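Local coordinates for protein serine-pyruvate aminotransferase (AgxT) (Sulfolobus solfataricus, PDB 3ZRP) that probably transfers the amino group of serine to pyruvate, using pyridoxal 5'-phosphate as cofactor, at residues E23-F33 with A239-L250. Numbering follows the deposited sequence.
Sequences ENNVGFTSKEF and AYFATPPVHVIL. With PLP (pyridoxal-5'-phosphate), chain D.
Phe28 lays one face of its ring over Tyr240, with CE2 of Phe28 3.5 Å from CD1 of Tyr240. The two rings have centroids 5.1 Å apart and planes inclined at 39°, an oblique pairing. With chi1 at 63°, CG of Phe28 sits between the backbone N and the carbonyl carbon, which carries the ring out to Tyr240 while CB remains 3.9 Å from Pro244 CD. Phe33, at the start of helix 31-48, is held differently: CE1 comes to 3.5 Å from Ile249 CD1, which lies at the ring edge, whereas Val246 CG2 lies over one face. Val246 thus touches both phenylalanines, and its CG1 also meets CG1 of Val26 at 3.7 Å. Leu250 extends this apolar layer along helix 246-262: its CD1 reaches 3.8 Å from CB of Glu23, a residue that binds calcium in a structure of this protein, though none is bound to this chain here, and its CD2 lies near Glu32 O.

The polar link lies at this Glu23 end, away from Tyr240. His247 NE2 gives a weak hydrogen bond to Glu23 O, 2.9 Å long but bent to 128° at the hydrogen; it also donates weakly to a water that accepts from Val26 N. Both partners lie in the imidazole plane and take the same NE2 proton, consistent with both bonds being weak. Next to it, Asn24 ND2 bonds Ile13 O of the second subunit.

Tyr240 OH and Thr243 OG1 both donate to O1P of a pyridoxal phosphate, joined by Thr243 N at 2.9 Å; Gln188, Ser166 and Thr138 of the second subunit bind the same cofactor, placing this site at the dimer interface. Three donors on one phosphate oxygen would help disperse its negative charge, and the Phe28 ring packs against the tyrosine that supplies one of them.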
loop_
_atom_site.group_PDB
_atom_site.type_symbol
_atom_site.label_atom_id
_atom_site.label_comp_id
_atom_site.label_asym_id
_atom_site.label_seq_id
_atom_site.Cartn_x
_atom_site.Cartn_y
_atom_site.Cartn_z
ATOM N N GLU A 23 10.187 0.763 15.637
ATOM C CA GLU A 23 10.548 2.163 15.872
ATOM C C GLU A 23 9.307 3.050 15.997
ATOM O O GLU A 23 8.498 3.140 15.069
ATOM C CB GLU A 23 11.468 2.693 14.762
ATOM C CG GLU A 23 12.960 2.768 15.117
ATOM C CD GLU A 23 13.707 3.800 14.284
ATOM O OE1 GLU A 23 13.717 3.673 13.041
ATOM O OE2 GLU A 23 14.284 4.744 14.869
ATOM N N ASN A 24 9.168 3.696 17.154
ATOM C CA ASN A 24 8.036 4.581 17.412
ATOM C C ASN A 24 8.396 6.057 17.208
ATOM O O ASN A 24 9.569 6.383 16.974
ATOM C CB ASN A 24 7.474 4.351 18.810
ATOM C CG ASN A 24 5.967 4.429 18.850
ATOM O OD1 ASN A 24 5.340 5.139 18.050
ATOM N ND2 ASN A 24 5.369 3.692 19.781
ATOM N N ASN A 25 7.378 6.926 17.311
ATOM C CA ASN A 25 7.501 8.375 17.064
ATOM C C ASN A 25 8.151 8.703 15.707
ATOM O O ASN A 25 8.991 9.610 15.604
ATOM C CB ASN A 25 8.210 9.088 18.234
ATOM C CG ASN A 25 7.922 8.434 19.577
ATOM O OD1 ASN A 25 8.832 7.970 20.263
ATOM N ND2 ASN A 25 6.649 8.374 19.946
ATOM N N VAL A 26 7.752 7.956 14.678
ATOM C CA VAL A 26 8.302 8.093 13.333
ATOM C C VAL A 26 7.161 8.273 12.340
ATOM O O VAL A 26 6.241 7.452 12.271
ATOM C CB VAL A 26 9.198 6.867 12.932
ATOM C CG1 VAL A 26 9.555 6.895 11.454
ATOM C CG2 VAL A 26 10.478 6.822 13.777
ATOM N N GLY A 27 7.232 9.360 11.579
ATOM C CA GLY A 27 6.276 9.641 10.520
ATOM C C GLY A 27 7.049 9.918 9.255
ATOM O O GLY A 27 8.286 9.860 9.252
ATOM N N PHE A 28 6.341 10.249 8.182
ATOM C CA PHE A 28 6.983 10.482 6.882
ATOM C C PHE A 28 7.908 11.722 6.808
ATOM O O PHE A 28 8.693 11.855 5.861
ATOM C CB PHE A 28 5.936 10.528 5.760
ATOM C CG PHE A 28 4.958 11.649 5.902
ATOM C CD1 PHE A 28 3.794 11.484 6.656
ATOM C CD2 PHE A 28 5.204 12.877 5.303
ATOM C CE1 PHE A 28 2.886 12.528 6.791
ATOM C CE2 PHE A 28 4.297 13.932 5.441
ATOM C CZ PHE A 28 3.144 13.757 6.186
ATOM N N THR A 29 7.811 12.620 7.793
ATOM C CA THR A 29 8.681 13.802 7.866
ATOM C C THR A 29 9.934 13.590 8.727
ATOM O O THR A 29 10.905 14.341 8.602
ATOM C CB THR A 29 7.935 15.035 8.420
ATOM O OG1 THR A 29 7.417 14.739 9.719
ATOM C CG2 THR A 29 6.781 15.430 7.522
ATOM N N SER A 30 9.895 12.566 9.590
ATOM C CA SER A 30 10.981 12.251 10.528
ATOM C C SER A 30 12.274 11.898 9.813
ATOM O O SER A 30 12.259 11.212 8.796
ATOM C CB SER A 30 10.582 11.091 11.440
ATOM O OG SER A 30 9.330 11.331 12.048
ATOM N N LYS A 31 13.402 12.351 10.353
ATOM C CA LYS A 31 14.685 12.036 9.724
ATOM C C LYS A 31 14.982 10.526 9.674
ATOM O O LYS A 31 15.630 10.057 8.734
ATOM C CB LYS A 31 15.844 12.843 10.333
ATOM C CG LYS A 31 16.378 12.365 11.686
ATOM C CD LYS A 31 17.697 13.116 11.997
ATOM C CE LYS A 31 18.604 12.343 12.934
ATOM N NZ LYS A 31 17.969 12.181 14.264
ATOM N N GLU A 32 14.472 9.766 10.644
ATOM C CA GLU A 32 14.632 8.301 10.641
ATOM C C GLU A 32 13.978 7.692 9.398
ATOM O O GLU A 32 14.520 6.770 8.780
ATOM C CB GLU A 32 14.033 7.668 11.899
ATOM C CG GLU A 32 14.657 8.152 13.212
ATOM C CD GLU A 32 13.926 9.356 13.800
ATOM O OE1 GLU A 32 13.767 10.388 13.104
ATOM O OE2 GLU A 32 13.505 9.265 14.970
ATOM N N PHE A 33 12.811 8.207 9.032
ATOM C CA PHE A 33 12.134 7.697 7.846
ATOM C C PHE A 33 12.876 8.095 6.586
ATOM O O PHE A 33 13.163 7.249 5.728
ATOM C CB PHE A 33 10.686 8.163 7.777
ATOM C CG PHE A 33 10.044 7.852 6.469
ATOM C CD1 PHE A 33 9.627 6.556 6.197
ATOM C CD2 PHE A 33 9.928 8.823 5.483
ATOM C CE1 PHE A 33 9.047 6.232 4.972
ATOM C CE2 PHE A 33 9.369 8.508 4.247
ATOM C CZ PHE A 33 8.913 7.194 4.002
ATOM N N ALA A 239 9.252 15.150 1.974
ATOM C CA ALA A 239 8.258 15.655 1.024
ATOM C C ALA A 239 6.962 14.874 1.227
ATOM O O ALA A 239 6.983 13.781 1.802
ATOM C CB ALA A 239 8.751 15.503 -0.390
ATOM N N TYR A 240 5.843 15.419 0.763
ATOM C CA TYR A 240 4.564 14.702 0.914
ATOM C C TYR A 240 3.814 14.612 -0.407
ATOM O O TYR A 240 3.503 15.638 -1.034
ATOM C CB TYR A 240 3.700 15.374 1.966
ATOM C CG TYR A 240 2.320 14.731 2.066
ATOM C CD1 TYR A 240 2.157 13.484 2.655
ATOM C CD2 TYR A 240 1.211 15.358 1.505
ATOM C CE1 TYR A 240 0.889 12.884 2.722
ATOM C CE2 TYR A 240 -0.045 14.785 1.572
ATOM C CZ TYR A 240 -0.193 13.548 2.174
ATOM O OH TYR A 240 -1.445 12.965 2.197
ATOM N N PHE A 241 3.525 13.387 -0.845
ATOM C CA PHE A 241 2.551 13.237 -1.906
ATOM C C PHE A 241 1.344 12.568 -1.258
ATOM O O PHE A 241 0.261 13.147 -1.187
ATOM C CB PHE A 241 3.055 12.365 -3.065
ATOM C CG PHE A 241 1.926 11.875 -3.962
ATOM C CD1 PHE A 241 0.994 12.787 -4.497
ATOM C CD2 PHE A 241 1.749 10.512 -4.212
ATOM C CE1 PHE A 241 -0.074 12.345 -5.303
ATOM C CE2 PHE A 241 0.676 10.065 -5.021
ATOM C CZ PHE A 241 -0.232 10.972 -5.547
ATOM N N ALA A 242 1.562 11.339 -0.802
ATOM C CA ALA A 242 0.530 10.606 -0.064
ATOM C C ALA A 242 1.264 9.816 1.013
ATOM O O ALA A 242 2.442 9.502 0.854
ATOM C CB ALA A 242 -0.195 9.673 -1.008
ATOM N N THR A 243 0.576 9.459 2.098
ATOM C CA THR A 243 1.278 8.793 3.196
ATOM C C THR A 243 1.783 7.412 2.732
ATOM O O THR A 243 0.990 6.590 2.283
ATOM C CB THR A 243 0.389 8.643 4.445
ATOM O OG1 THR A 243 -0.088 9.938 4.841
ATOM C CG2 THR A 243 1.203 8.031 5.585
ATOM N N PRO A 244 3.108 7.171 2.808
ATOM C CA PRO A 244 3.668 5.864 2.469
ATOM C C PRO A 244 3.618 4.885 3.658
ATOM O O PRO A 244 3.401 5.326 4.822
ATOM C CB PRO A 244 5.156 6.200 2.142
ATOM C CG PRO A 244 5.439 7.312 3.072
ATOM C CD PRO A 244 4.180 8.138 3.167
ATOM N N PRO A 245 3.865 3.574 3.402
ATOM C CA PRO A 245 3.851 2.646 4.510
ATOM C C PRO A 245 5.157 2.797 5.338
ATOM O O PRO A 245 6.147 2.068 5.115
ATOM C CB PRO A 245 3.734 1.271 3.832
ATOM C CG PRO A 245 3.278 1.566 2.407
ATOM C CD PRO A 245 3.981 2.860 2.114
ATOM N N VAL A 246 5.119 3.730 6.293
ATOM C CA VAL A 246 6.334 4.225 6.992
ATOM C C VAL A 246 7.149 3.071 7.614
ATOM O O VAL A 246 8.361 2.918 7.352
ATOM C CB VAL A 246 5.958 5.342 8.027
ATOM C CG1 VAL A 246 7.094 5.656 8.980
ATOM C CG2 VAL A 246 5.508 6.634 7.302
ATOM N N HIS A 247 6.472 2.242 8.412
ATOM C CA HIS A 247 7.142 1.153 9.129
ATOM C C HIS A 247 7.577 0.005 8.212
ATOM O O HIS A 247 8.563 -0.690 8.490
ATOM C CB HIS A 247 6.305 0.704 10.323
ATOM C CG HIS A 247 6.161 1.765 11.382
ATOM N ND1 HIS A 247 5.245 2.797 11.290
ATOM C CD2 HIS A 247 6.841 1.969 12.538
ATOM C CE1 HIS A 247 5.369 3.585 12.348
ATOM N NE2 HIS A 247 6.332 3.106 13.117
ATOM N N VAL A 248 6.846 -0.195 7.117
ATOM C CA VAL A 248 7.210 -1.213 6.123
ATOM C C VAL A 248 8.530 -0.799 5.454
ATOM O O VAL A 248 9.357 -1.638 5.126
ATOM C CB VAL A 248 6.085 -1.383 5.071
ATOM C CG1 VAL A 248 6.472 -2.379 3.986
ATOM C CG2 VAL A 248 4.835 -1.872 5.762
ATOM N N ILE A 249 8.693 0.496 5.244
ATOM C CA ILE A 249 9.921 1.035 4.625
ATOM C C ILE A 249 11.132 0.935 5.589
ATOM O O ILE A 249 12.277 0.716 5.151
ATOM C CB ILE A 249 9.713 2.477 4.140
ATOM C CG1 ILE A 249 8.815 2.482 2.882
ATOM C CG2 ILE A 249 11.059 3.140 3.757
ATOM C CD1 ILE A 249 8.251 3.837 2.483
ATOM N N LEU A 250 10.885 1.108 6.886
ATOM C CA LEU A 250 11.933 0.884 7.907
ATOM C C LEU A 250 12.410 -0.575 7.856
ATOM O O LEU A 250 13.622 -0.853 7.882
ATOM C CB LEU A 250 11.392 1.196 9.316
ATOM C CG LEU A 250 10.960 2.642 9.647
ATOM C CD1 LEU A 250 10.436 2.746 11.093
ATOM C CD2 LEU A 250 12.089 3.599 9.405
HETATM N N1 PLP D . -7.903 13.228 3.333
HETATM C C2 PLP D . -7.608 13.848 4.523
HETATM C C2A PLP D . -8.694 14.657 5.193
HETATM C C3 PLP D . -6.331 13.716 5.102
HETATM O O3 PLP D . -6.079 14.269 6.193
HETATM C C4 PLP D . -5.345 12.938 4.470
HETATM C C4A PLP D . -3.975 12.792 5.152
HETATM C C5 PLP D . -5.676 12.329 3.246
HETATM C C6 PLP D . -6.953 12.456 2.685
HETATM C C5A PLP D . -4.707 11.484 2.479
HETATM O O4P PLP D . -4.411 10.218 3.107
HETATM P P PLP D . -3.080 9.433 2.744
HETATM O O1P PLP D . -1.972 10.412 2.962
HETATM O O2P PLP D . -3.132 8.289 3.679
HETATM O O3P PLP D . -3.192 9.118 1.296
HETATM O O HOH W 1 5.830 5.619 14.856
HETATM O O HOH W 2 9.204 11.677 2.947
#